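Local coordinates for BH0493 protein (Bacillus halodurans C-125, PDB 2QEE), which binds zinc and is probably a metal-dependent enzyme of the amidohydrolase superfamily, though its reaction is not established here, at residues C[307-310]-C[311-315]; C[333-336]-C[337-341]; C[361-364]-C[365-369]; C[401-405]-C[406-410]. All coordinates share one frame; numbering follows the deposited sequence.

Contact 1 (C[307-310]-C[311-315]); sequences NQHE and LVVLA
H309 and V313, one helical turn apart, meet through the imidazole and a methyl group. H309 CE1 lies 3.6 Å from V313 CG2, and the methyl approaches the ring obliquely. On another side of the helix, Q308 and L311 run alongside each other. Their closest side-chain atoms are Q308 OE1 and L311 CD2, 4.1 Å apart. V312 turns its CG2 methyl onto the backbone, 3.3 Å from Q308 O. The backbone bonds begin with L311 N to N307 O at 2.9 Å. They continue with V312 N to Q308 O and V313 N to H309 O, then close with L314 N on E310 O.

Residues 308-315 lie in helix 308-317. The helix joins strands 298-302 and 321-323 in a beta-alpha-beta unit, consistent with the barrel fold of amidohydrolases. L311 packs on V300, M302 and I323 of these strands.

Among the first of these residues, N307 ND2 donates to E310 OE2 at 2.8 Å, and this carboxylate oxygen lies near the amide plane of N307. E310 can meet it because its CG sits between the backbone N and the carbonyl carbon (chi1 64°), which directs the otherwise extended chain toward N307. Replacing E310 by an alanine would probably leave N307 ND2 without its carboxylate partner. N307 ND2 also donates to A281 O. Q308 NE2 is held by M302 O and S304 O. H309 NE2 bonds to F329 O of the second subunit, whose F329 also packs on V313.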
loop_
_atom_site.group_PDB
_atom_site.type_symbol
_atom_site.label_atom_id
_atom_site.label_comp_id
_atom_site.label_asym_id
_atom_site.label_seq_id
_atom_site.Cartn_x
_atom_site.Cartn_y
_atom_site.Cartn_z
ATOM N N ASN C 307 7.005 -1.979 3.874
ATOM C CA ASN C 307 7.330 -2.426 5.259
ATOM C C ASN C 307 6.476 -1.761 6.368
ATOM O O ASN C 307 6.586 -2.138 7.527
ATOM C CB ASN C 307 8.827 -2.152 5.586
ATOM C CG ASN C 307 9.776 -3.218 5.051
ATOM O OD1 ASN C 307 10.793 -2.862 4.438
ATOM N ND2 ASN C 307 9.504 -4.504 5.306
ATOM N N GLN C 308 5.732 -0.714 6.028
ATOM C CA GLN C 308 5.230 0.177 7.115
ATOM C C GLN C 308 4.181 -0.513 7.920
ATOM O O GLN C 308 4.224 -0.462 9.148
ATOM C CB GLN C 308 4.657 1.507 6.540
ATOM C CG GLN C 308 5.736 2.324 5.739
ATOM C CD GLN C 308 7.041 2.525 6.618
ATOM O OE1 GLN C 308 6.964 2.684 7.833
ATOM N NE2 GLN C 308 8.218 2.518 5.985
ATOM N N HIS C 309 3.222 -1.198 7.266
ATOM C CA HIS C 309 2.153 -1.792 8.071
ATOM C C HIS C 309 2.720 -2.852 9.030
ATOM O O HIS C 309 2.384 -2.920 10.224
ATOM C CB HIS C 309 1.085 -2.392 7.146
ATOM C CG HIS C 309 0.025 -3.135 7.897
ATOM N ND1 HIS C 309 0.132 -4.474 8.150
ATOM C CD2 HIS C 309 -1.116 -2.720 8.495
ATOM C CE1 HIS C 309 -0.911 -4.875 8.848
ATOM N NE2 HIS C 309 -1.690 -3.832 9.071
ATOM N N GLU C 310 3.567 -3.749 8.492
ATOM C CA GLU C 310 4.097 -4.861 9.307
ATOM C C GLU C 310 5.047 -4.333 10.395
ATOM O O GLU C 310 5.137 -4.913 11.472
ATOM C CB GLU C 310 4.696 -5.952 8.427
ATOM C CG GLU C 310 5.899 -5.505 7.637
ATOM C CD GLU C 310 6.350 -6.517 6.564
ATOM O OE1 GLU C 310 5.666 -7.542 6.352
ATOM O OE2 GLU C 310 7.373 -6.216 5.894
ATOM N N LEU C 311 5.741 -3.220 10.113
ATOM C CA LEU C 311 6.494 -2.563 11.204
ATOM C C LEU C 311 5.573 -2.126 12.394
ATOM O O LEU C 311 5.923 -2.327 13.582
ATOM C CB LEU C 311 7.249 -1.353 10.650
ATOM C CG LEU C 311 8.035 -0.522 11.679
ATOM C CD1 LEU C 311 9.165 -1.412 12.303
ATOM C CD2 LEU C 311 8.563 0.719 11.042
ATOM N N VAL C 312 4.411 -1.550 12.072
ATOM C CA VAL C 312 3.408 -1.236 13.128
ATOM C C VAL C 312 2.999 -2.484 13.850
ATOM O O VAL C 312 2.964 -2.500 15.128
ATOM C CB VAL C 312 2.167 -0.604 12.509
ATOM C CG1 VAL C 312 1.105 -0.343 13.594
ATOM C CG2 VAL C 312 2.597 0.681 11.821
ATOM N N VAL C 313 2.756 -3.590 13.122
ATOM C CA VAL C 313 2.318 -4.789 13.853
ATOM C C VAL C 313 3.454 -5.289 14.752
ATOM O O VAL C 313 3.217 -5.765 15.878
ATOM C CB VAL C 313 1.876 -5.941 12.898
ATOM C CG1 VAL C 313 1.370 -7.159 13.723
ATOM C CG2 VAL C 313 0.748 -5.455 11.950
ATOM N N LEU C 314 4.688 -5.153 14.299
ATOM C CA LEU C 314 5.811 -5.621 15.129
ATOM C C LEU C 314 5.894 -4.787 16.433
ATOM O O LEU C 314 6.206 -5.334 17.506
ATOM C CB LEU C 314 7.101 -5.505 14.325
ATOM C CG LEU C 314 8.284 -6.279 14.968
ATOM C CD1 LEU C 314 7.994 -7.768 15.225
ATOM C CD2 LEU C 314 9.499 -6.119 14.050
ATOM N N ALA C 315 5.652 -3.482 16.325
ATOM C CA ALA C 315 5.569 -2.583 17.532
ATOM C C ALA C 315 4.458 -3.085 18.497
ATOM O O ALA C 315 4.581 -3.002 19.747
ATOM C CB ALA C 315 5.292 -1.153 17.140
#

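Contact 2 (C[333-336]-C[337-341]); sequences PEII and NEMTR
T340 OG1 stands beside its own backbone N (chi1 -58°), which lets it donate to I336 O at 2.8 Å. E338 places CG between backbone N and carbonyl carbon (chi1 73°) and then extends alongside I335, with E338 OE1 3.7 Å from I335 CD1. M339 crosses I335 at a slant and rests SD 3.5 Å from I335 CG2.

I336 O accepts both T340 N and T340 OG1, from opposite faces of its carbonyl plane. A valine in place of T340 would probably leave I336 O without its second donor. Such a hydroxyl bond to the carbonyl four residues back is a familiar feature of helices.

E334 and E338 keep their nearest carboxylate oxygens, both OE2, 4.8 Å apart. Water 2 donates to both, and R305 of the same chain and R305 of the second subunit form salt bridges with E338 OE2, probably easing the like charges. Water 1 links E334 O to N337 ND2. N337 OD1 takes R341 NE at 2.9 Å, in the guanidinium plane. E334 is a known zinc and magnesium ligand in this protein. A magnesium ion lies about 4 Å from its side chain, though none is modelled as bound to this chain.

E334 and I335 also pack on the third subunit. Within the chain, I336 and N337 pack against helix 363-388, and P333 touches helix 93-104.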
loop_
_atom_site.group_PDB
_atom_site.type_symbol
_atom_site.label_atom_id
_atom_site.label_comp_id
_atom_site.label_asym_id
_atom_site.label_seq_id
_atom_site.Cartn_x
_atom_site.Cartn_y
_atom_site.Cartn_z
ATOM N N PRO C 333 3.271 13.714 1.684
ATOM C CA PRO C 333 1.881 13.762 2.270
ATOM C C PRO C 333 1.057 12.458 2.125
ATOM O O PRO C 333 0.433 12.014 3.075
ATOM C CB PRO C 333 1.236 14.934 1.512
ATOM C CG PRO C 333 2.430 15.931 1.484
ATOM C CD PRO C 333 3.597 15.004 1.045
ATOM N N GLU C 334 1.037 11.844 0.958
ATOM C CA GLU C 334 0.182 10.645 0.764
ATOM C C GLU C 334 0.652 9.509 1.692
ATOM O O GLU C 334 -0.141 8.804 2.320
ATOM C CB GLU C 334 0.266 10.211 -0.719
ATOM C CG GLU C 334 -0.416 8.866 -1.014
ATOM C CD GLU C 334 -1.954 8.975 -0.965
ATOM O OE1 GLU C 334 -2.491 10.104 -0.780
ATOM O OE2 GLU C 334 -2.586 7.905 -1.120
ATOM N N ILE C 335 1.969 9.397 1.866
ATOM C CA ILE C 335 2.550 8.343 2.684
ATOM C C ILE C 335 2.510 8.716 4.162
ATOM O O ILE C 335 2.170 7.875 4.990
ATOM C CB ILE C 335 3.987 7.954 2.178
ATOM C CG1 ILE C 335 3.967 7.515 0.665
ATOM C CG2 ILE C 335 4.608 6.889 3.145
ATOM C CD1 ILE C 335 3.121 6.278 0.338
ATOM N N ILE C 336 2.886 9.942 4.491
ATOM C CA ILE C 336 2.779 10.411 5.901
ATOM C C ILE C 336 1.342 10.167 6.442
ATOM O O ILE C 336 1.161 9.631 7.549
ATOM C CB ILE C 336 3.143 11.896 6.041
ATOM C CG1 ILE C 336 4.623 12.128 5.584
ATOM C CG2 ILE C 336 2.799 12.365 7.481
ATOM C CD1 ILE C 336 4.882 13.690 5.406
ATOM N N ASN C 337 0.354 10.493 5.625
ATOM C CA ASN C 337 -1.028 10.336 6.068
ATOM C C ASN C 337 -1.342 8.830 6.310
ATOM O O ASN C 337 -1.875 8.421 7.369
ATOM C CB ASN C 337 -1.961 10.877 4.982
ATOM C CG ASN C 337 -3.412 10.738 5.407
ATOM O OD1 ASN C 337 -3.804 11.312 6.433
ATOM N ND2 ASN C 337 -4.167 9.966 4.665
ATOM N N GLU C 338 -1.090 7.960 5.322
ATOM C CA GLU C 338 -1.415 6.542 5.542
ATOM C C GLU C 338 -0.636 5.946 6.708
ATOM O O GLU C 338 -1.234 5.204 7.516
ATOM C CB GLU C 338 -1.287 5.703 4.268
ATOM C CG GLU C 338 0.180 5.429 3.816
ATOM C CD GLU C 338 0.233 4.511 2.541
ATOM O OE1 GLU C 338 1.238 3.775 2.361
ATOM O OE2 GLU C 338 -0.716 4.550 1.711
ATOM N N MET C 339 0.656 6.294 6.845
ATOM C CA MET C 339 1.453 5.720 7.896
ATOM C C MET C 339 0.928 6.172 9.262
ATOM O O MET C 339 0.833 5.371 10.161
ATOM C CB MET C 339 2.906 6.184 7.722
ATOM C CG MET C 339 3.669 5.380 6.644
ATOM S SD MET C 339 5.366 6.064 6.489
ATOM C CE MET C 339 6.012 5.673 8.151
ATOM N N THR C 340 0.656 7.468 9.423
ATOM C CA THR C 340 0.228 8.030 10.701
ATOM C C THR C 340 -1.121 7.406 11.130
ATOM O O THR C 340 -1.321 7.107 12.291
ATOM C CB THR C 340 0.228 9.585 10.633
ATOM O OG1 THR C 340 1.572 10.032 10.294
ATOM C CG2 THR C 340 -0.163 10.227 11.965
ATOM N N ARG C 341 -2.021 7.203 10.169
ATOM C CA ARG C 341 -3.307 6.589 10.466
ATOM C C ARG C 341 -3.140 5.131 10.892
ATOM O O ARG C 341 -3.738 4.700 11.883
ATOM C CB ARG C 341 -4.255 6.726 9.243
ATOM C CG ARG C 341 -4.695 8.190 9.075
ATOM C CD ARG C 341 -5.534 8.440 7.861
ATOM N NE ARG C 341 -5.912 9.870 7.835
ATOM C CZ ARG C 341 -6.971 10.371 8.515
ATOM N NH1 ARG C 341 -7.807 9.553 9.212
ATOM N NH2 ARG C 341 -7.207 11.660 8.479
HETATM O O HOH W 1 -2.891 8.835 2.204
HETATM O O HOH W 2 -2.725 5.735 0.402
#

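Contact 3 (C[361-364]-C[365-369]); sequences LEQL and IYKWH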
loop_
_atom_site.group_PDB
_atom_site.type_symbol
_atom_site.label_atom_id
_atom_site.label_comp_id
_atom_site.label_asym_id
_atom_site.label_seq_id
_atom_site.Cartn_x
_atom_site.Cartn_y
_atom_site.Cartn_z
ATOM N N LEU C 361 19.438 23.927 7.785
ATOM C CA LEU C 361 18.745 24.479 8.953
ATOM C C LEU C 361 17.299 24.892 8.687
ATOM O O LEU C 361 16.409 24.449 9.408
ATOM C CB LEU C 361 19.484 25.717 9.485
ATOM C CG LEU C 361 18.871 26.421 10.707
ATOM C CD1 LEU C 361 18.721 25.520 11.915
ATOM C CD2 LEU C 361 19.795 27.625 10.991
ATOM N N GLU C 362 17.065 25.687 7.642
ATOM C CA GLU C 362 15.704 26.242 7.391
ATOM C C GLU C 362 14.645 25.184 7.102
ATOM O O GLU C 362 13.446 25.481 7.268
ATOM C CB GLU C 362 15.678 27.226 6.240
ATOM C CG GLU C 362 16.414 28.542 6.528
ATOM C CD GLU C 362 17.946 28.430 6.461
ATOM O OE1 GLU C 362 18.503 27.389 6.060
ATOM O OE2 GLU C 362 18.590 29.441 6.795
ATOM N N GLN C 363 15.066 23.980 6.747
ATOM C CA GLN C 363 14.122 22.890 6.482
ATOM C C GLN C 363 13.271 22.504 7.708
ATOM O O GLN C 363 12.186 21.913 7.579
ATOM C CB GLN C 363 14.854 21.660 6.005
ATOM C CG GLN C 363 15.520 21.837 4.638
ATOM C CD GLN C 363 16.399 20.665 4.237
ATOM O OE1 GLN C 363 16.890 19.925 5.069
ATOM N NE2 GLN C 363 16.608 20.501 2.936
ATOM N N LEU C 364 13.738 22.797 8.909
ATOM C CA LEU C 364 12.898 22.620 10.107
ATOM C C LEU C 364 11.580 23.329 9.911
ATOM O O LEU C 364 10.543 22.803 10.374
ATOM C CB LEU C 364 13.589 23.194 11.354
ATOM C CG LEU C 364 14.807 22.419 11.756
ATOM C CD1 LEU C 364 15.383 23.127 12.999
ATOM C CD2 LEU C 364 14.423 21.008 12.150
ATOM N N ILE C 365 11.577 24.460 9.203
ATOM C CA ILE C 365 10.330 25.223 9.060
ATOM C C ILE C 365 9.330 24.337 8.289
ATOM O O ILE C 365 8.232 24.051 8.798
ATOM C CB ILE C 365 10.539 26.554 8.311
ATOM C CG1 ILE C 365 11.449 27.452 9.164
ATOM C CG2 ILE C 365 9.169 27.309 8.113
ATOM C CD1 ILE C 365 11.830 28.801 8.462
ATOM N N TYR C 366 9.711 23.926 7.077
ATOM C CA TYR C 366 8.706 23.198 6.229
ATOM C C TYR C 366 8.487 21.774 6.691
ATOM O O TYR C 366 7.340 21.225 6.587
ATOM C CB TYR C 366 9.042 23.241 4.754
ATOM C CG TYR C 366 9.850 22.109 4.148
ATOM C CD1 TYR C 366 9.259 20.860 3.886
ATOM C CD2 TYR C 366 11.212 22.300 3.768
ATOM C CE1 TYR C 366 9.923 19.858 3.213
ATOM C CE2 TYR C 366 11.892 21.265 3.111
ATOM C CZ TYR C 366 11.268 20.050 2.862
ATOM O OH TYR C 366 11.927 19.028 2.197
ATOM N N LYS C 367 9.527 21.108 7.177
ATOM C CA LYS C 367 9.330 19.716 7.544
ATOM C C LYS C 367 8.287 19.638 8.664
ATOM O O LYS C 367 7.404 18.758 8.651
ATOM C CB LYS C 367 10.651 19.049 7.975
ATOM C CG LYS C 367 11.709 19.042 6.860
ATOM C CD LYS C 367 11.734 17.775 6.108
ATOM C CE LYS C 367 13.062 17.754 5.296
ATOM N NZ LYS C 367 13.079 16.524 4.456
ATOM N N TRP C 368 8.348 20.540 9.639
ATOM C CA TRP C 368 7.388 20.524 10.758
ATOM C C TRP C 368 6.035 21.127 10.364
ATOM O O TRP C 368 5.000 20.627 10.771
ATOM C CB TRP C 368 8.030 21.151 12.033
ATOM C CG TRP C 368 9.040 20.180 12.539
ATOM C CD1 TRP C 368 10.409 20.304 12.476
ATOM C CD2 TRP C 368 8.774 18.883 13.053
ATOM N NE1 TRP C 368 10.999 19.184 12.983
ATOM C CE2 TRP C 368 10.015 18.274 13.309
ATOM C CE3 TRP C 368 7.592 18.174 13.324
ATOM C CZ2 TRP C 368 10.123 17.000 13.842
ATOM C CZ3 TRP C 368 7.685 16.928 13.873
ATOM C CH2 TRP C 368 8.963 16.331 14.104
ATOM N N HIS C 369 6.029 22.173 9.574
ATOM C CA HIS C 369 4.756 22.759 9.127
ATOM C C HIS C 369 3.945 21.703 8.332
ATOM O O HIS C 369 2.732 21.486 8.567
ATOM C CB HIS C 369 5.063 23.968 8.255
ATOM C CG HIS C 369 3.860 24.701 7.738
ATOM N ND1 HIS C 369 3.013 24.182 6.764
ATOM C CD2 HIS C 369 3.402 25.948 8.008
ATOM C CE1 HIS C 369 2.064 25.064 6.501
ATOM N NE2 HIS C 369 2.273 26.142 7.243
#
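The stretch leading into and along helix 363-388, shortly after the zinc ligand D357, brings K367 and Y366 back against Q363. K367 CG lies 3.0 Å from Q363 O, a tight approach. The same CG sits over the centre of the Y366 ring, 4.0 Å above its plane. Y366 has an unusual chi1 of 93°, far from a staggered value, and this leaves the ring beside Q363. There Y366 CE2 is 4.0 Å from Q363 CG. The Q363 amide stands nearly upright to the ring, with 85° between their planes.

The second pair is L364 and W368, lying side by side. L364 CD2 meets the edge of the indole in its plane, 4.0 Å from NE1 of W368. W368 CD1 also comes 3.3 Å from L364 O. The indole N-H has its partner elsewhere, in D26 OD2.

I365 N bonds to E362 O three residues back, at 2.9 Å and well above the carbonyl plane, whereas K367 N takes the ordinary four-residue bond to Q363 O, at 2.8 Å. Before the turn, Q363 OE1 accepts from R359 N and V360 N, which fixes its amide.

K367 NZ bonds to Y50 OH, and its side chain is about 5 Å from that of D357. Y366 faces helix 93-104, L364 packs on helix 126-136, and L364 and W368 reach strand 24-26.

Contact 4 (C[401-405]-C[406-410]); sequences DVADL and FSRNF
The R408 guanidinium lies flat over A403, whose CB sits 3.4 Å above its plane and over its centre. Water 4 meets the same group at its edge, in plane. The F406 ring offers an edge to V402: V402 O is in the ring plane, 3.3 Å from F406 CD2. V402 CG1 touches that carbon too, at 3.7 Å. K372 makes a cation-pi contact with this ring.

The wider turn at 406-408 is a pi-type bulge in helix 395-414. R408 N bonds to A403 O and N409 N to D404 O, each five residues back. S407 N adds a weak bond to A403 O. The extra residue probably accounts for R408 lying over A403 and N409 crossing D404. N409 OD1 comes 3.5 Å from D404 CB, with carboxylate and amide planes only 18° apart. N409 ND2 donates to T349 O and F351 O.

The charged ends of D404 and R408 do not meet directly. D404 OD1 and R408 NH1 stay 4.7 Å apart. Water 4 spans the gap, donating to D404 OD1 at 2.6 Å and accepting from R408 NH1 at 2.9 Å.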
loop_
_atom_site.group_PDB
_atom_site.type_symbol
_atom_site.label_atom_id
_atom_site.label_comp_id
_atom_site.label_asym_id
_atom_site.label_seq_id
_atom_site.Cartn_x
_atom_site.Cartn_y
_atom_site.Cartn_z
ATOM N N ASP C 401 -1.524 14.439 25.046
ATOM C CA ASP C 401 -1.271 13.463 23.977
ATOM C C ASP C 401 -0.314 14.086 22.945
ATOM O O ASP C 401 0.556 13.365 22.418
ATOM C CB ASP C 401 -2.584 13.099 23.242
ATOM C CG ASP C 401 -3.627 12.368 24.125
ATOM O OD1 ASP C 401 -3.314 11.750 25.142
ATOM O OD2 ASP C 401 -4.821 12.514 23.764
ATOM N N VAL C 402 -0.528 15.359 22.601
ATOM C CA VAL C 402 0.281 16.047 21.616
ATOM C C VAL C 402 1.730 16.147 22.127
ATOM O O VAL C 402 2.691 15.915 21.387
ATOM C CB VAL C 402 -0.318 17.425 21.215
ATOM C CG1 VAL C 402 0.685 18.263 20.410
ATOM C CG2 VAL C 402 -1.600 17.204 20.370
ATOM N N ALA C 403 1.861 16.410 23.433
ATOM C CA ALA C 403 3.214 16.467 24.017
ATOM C C ALA C 403 3.877 15.081 23.948
ATOM O O ALA C 403 5.096 14.999 23.705
ATOM C CB ALA C 403 3.143 16.992 25.464
ATOM N N ASP C 404 3.123 14.002 24.157
ATOM C CA ASP C 404 3.663 12.658 24.044
ATOM C C ASP C 404 4.194 12.428 22.638
ATOM O O ASP C 404 5.352 12.021 22.448
ATOM C CB ASP C 404 2.587 11.612 24.378
ATOM C CG ASP C 404 2.364 11.463 25.888
ATOM O OD1 ASP C 404 3.266 11.837 26.677
ATOM O OD2 ASP C 404 1.282 10.967 26.288
ATOM N N LEU C 405 3.369 12.738 21.654
ATOM C CA LEU C 405 3.724 12.430 20.269
ATOM C C LEU C 405 4.923 13.256 19.791
ATOM O O LEU C 405 5.763 12.708 19.083
ATOM C CB LEU C 405 2.544 12.727 19.327
ATOM C CG LEU C 405 1.345 11.770 19.571
ATOM C CD1 LEU C 405 0.143 12.347 18.846
ATOM C CD2 LEU C 405 1.683 10.334 19.012
ATOM N N PHE C 406 4.990 14.550 20.152
ATOM C CA PHE C 406 6.041 15.438 19.589
ATOM C C PHE C 406 7.303 15.543 20.432
ATOM O O PHE C 406 8.322 16.108 19.963
ATOM C CB PHE C 406 5.522 16.838 19.228
ATOM C CG PHE C 406 4.595 16.826 18.026
ATOM C CD1 PHE C 406 5.100 16.950 16.726
ATOM C CD2 PHE C 406 3.216 16.711 18.204
ATOM C CE1 PHE C 406 4.250 16.903 15.613
ATOM C CE2 PHE C 406 2.371 16.667 17.109
ATOM C CZ PHE C 406 2.886 16.803 15.815
ATOM N N SER C 407 7.241 14.996 21.660
ATOM C CA SER C 407 8.381 15.161 22.588
ATOM C C SER C 407 8.570 14.089 23.630
ATOM O O SER C 407 9.628 13.416 23.710
ATOM C CB SER C 407 8.305 16.534 23.275
ATOM O OG SER C 407 9.455 16.694 24.095
ATOM N N ARG C 408 7.558 13.882 24.458
ATOM C CA ARG C 408 7.746 13.040 25.641
ATOM C C ARG C 408 7.981 11.569 25.350
ATOM O O ARG C 408 8.704 10.930 26.081
ATOM C CB ARG C 408 6.577 13.155 26.622
ATOM C CG ARG C 408 6.286 14.562 27.012
ATOM C CD ARG C 408 5.117 14.661 28.035
ATOM N NE ARG C 408 4.840 16.069 28.330
ATOM C CZ ARG C 408 3.719 16.545 28.871
ATOM N NH1 ARG C 408 2.704 15.742 29.182
ATOM N NH2 ARG C 408 3.617 17.851 29.082
ATOM N N ASN C 409 7.373 11.018 24.279
ATOM C CA ASN C 409 7.569 9.606 23.989
ATOM C C ASN C 409 9.028 9.338 23.664
ATOM O O ASN C 409 9.554 8.302 24.069
ATOM C CB ASN C 409 6.730 9.138 22.761
ATOM C CG ASN C 409 5.250 8.987 23.091
ATOM O OD1 ASN C 409 4.851 8.926 24.281
ATOM N ND2 ASN C 409 4.398 8.868 22.002
ATOM N N PHE C 410 9.674 10.324 23.068
ATOM C CA PHE C 410 11.075 10.111 22.690
ATOM C C PHE C 410 11.906 10.135 24.003
ATOM O O PHE C 410 12.663 9.185 24.293
ATOM C CB PHE C 410 11.593 11.198 21.766
ATOM C CG PHE C 410 13.083 11.120 21.539
ATOM C CD1 PHE C 410 13.618 10.084 20.742
ATOM C CD2 PHE C 410 13.952 12.038 22.123
ATOM C CE1 PHE C 410 15.013 9.962 20.527
ATOM C CE2 PHE C 410 15.359 11.954 21.894
ATOM C CZ PHE C 410 15.896 10.905 21.088
HETATM O O HOH W 3 8.149 11.894 21.085
HETATM O O HOH W 4 2.583 12.888 28.996
#

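All four contacts are turns of single helices, and most of their residues are buried. Contact 4 reaches the surface through R408, and contact 2 is partly exposed. Contacts 1 and 2 touch: Q308 OE1 lies 3.2 Å from M339 CE. Contacts 3 and 4 meet at W368 CZ3 and F406 CD1, 3.9 Å apart. Contacts 2 and 4 both pack on helix 363-388, which holds contact 3. Contacts 1, 2 and 4 border the second subunit; contact 3 does not. Contact 1 mixes methyl packing with an N307-E310 bond, contact 2 is charged and watered, contact 3 packs a lysine on a tyrosine and a leucine on an indole edge, and contact 4 combines a pi bulge with a water bridge.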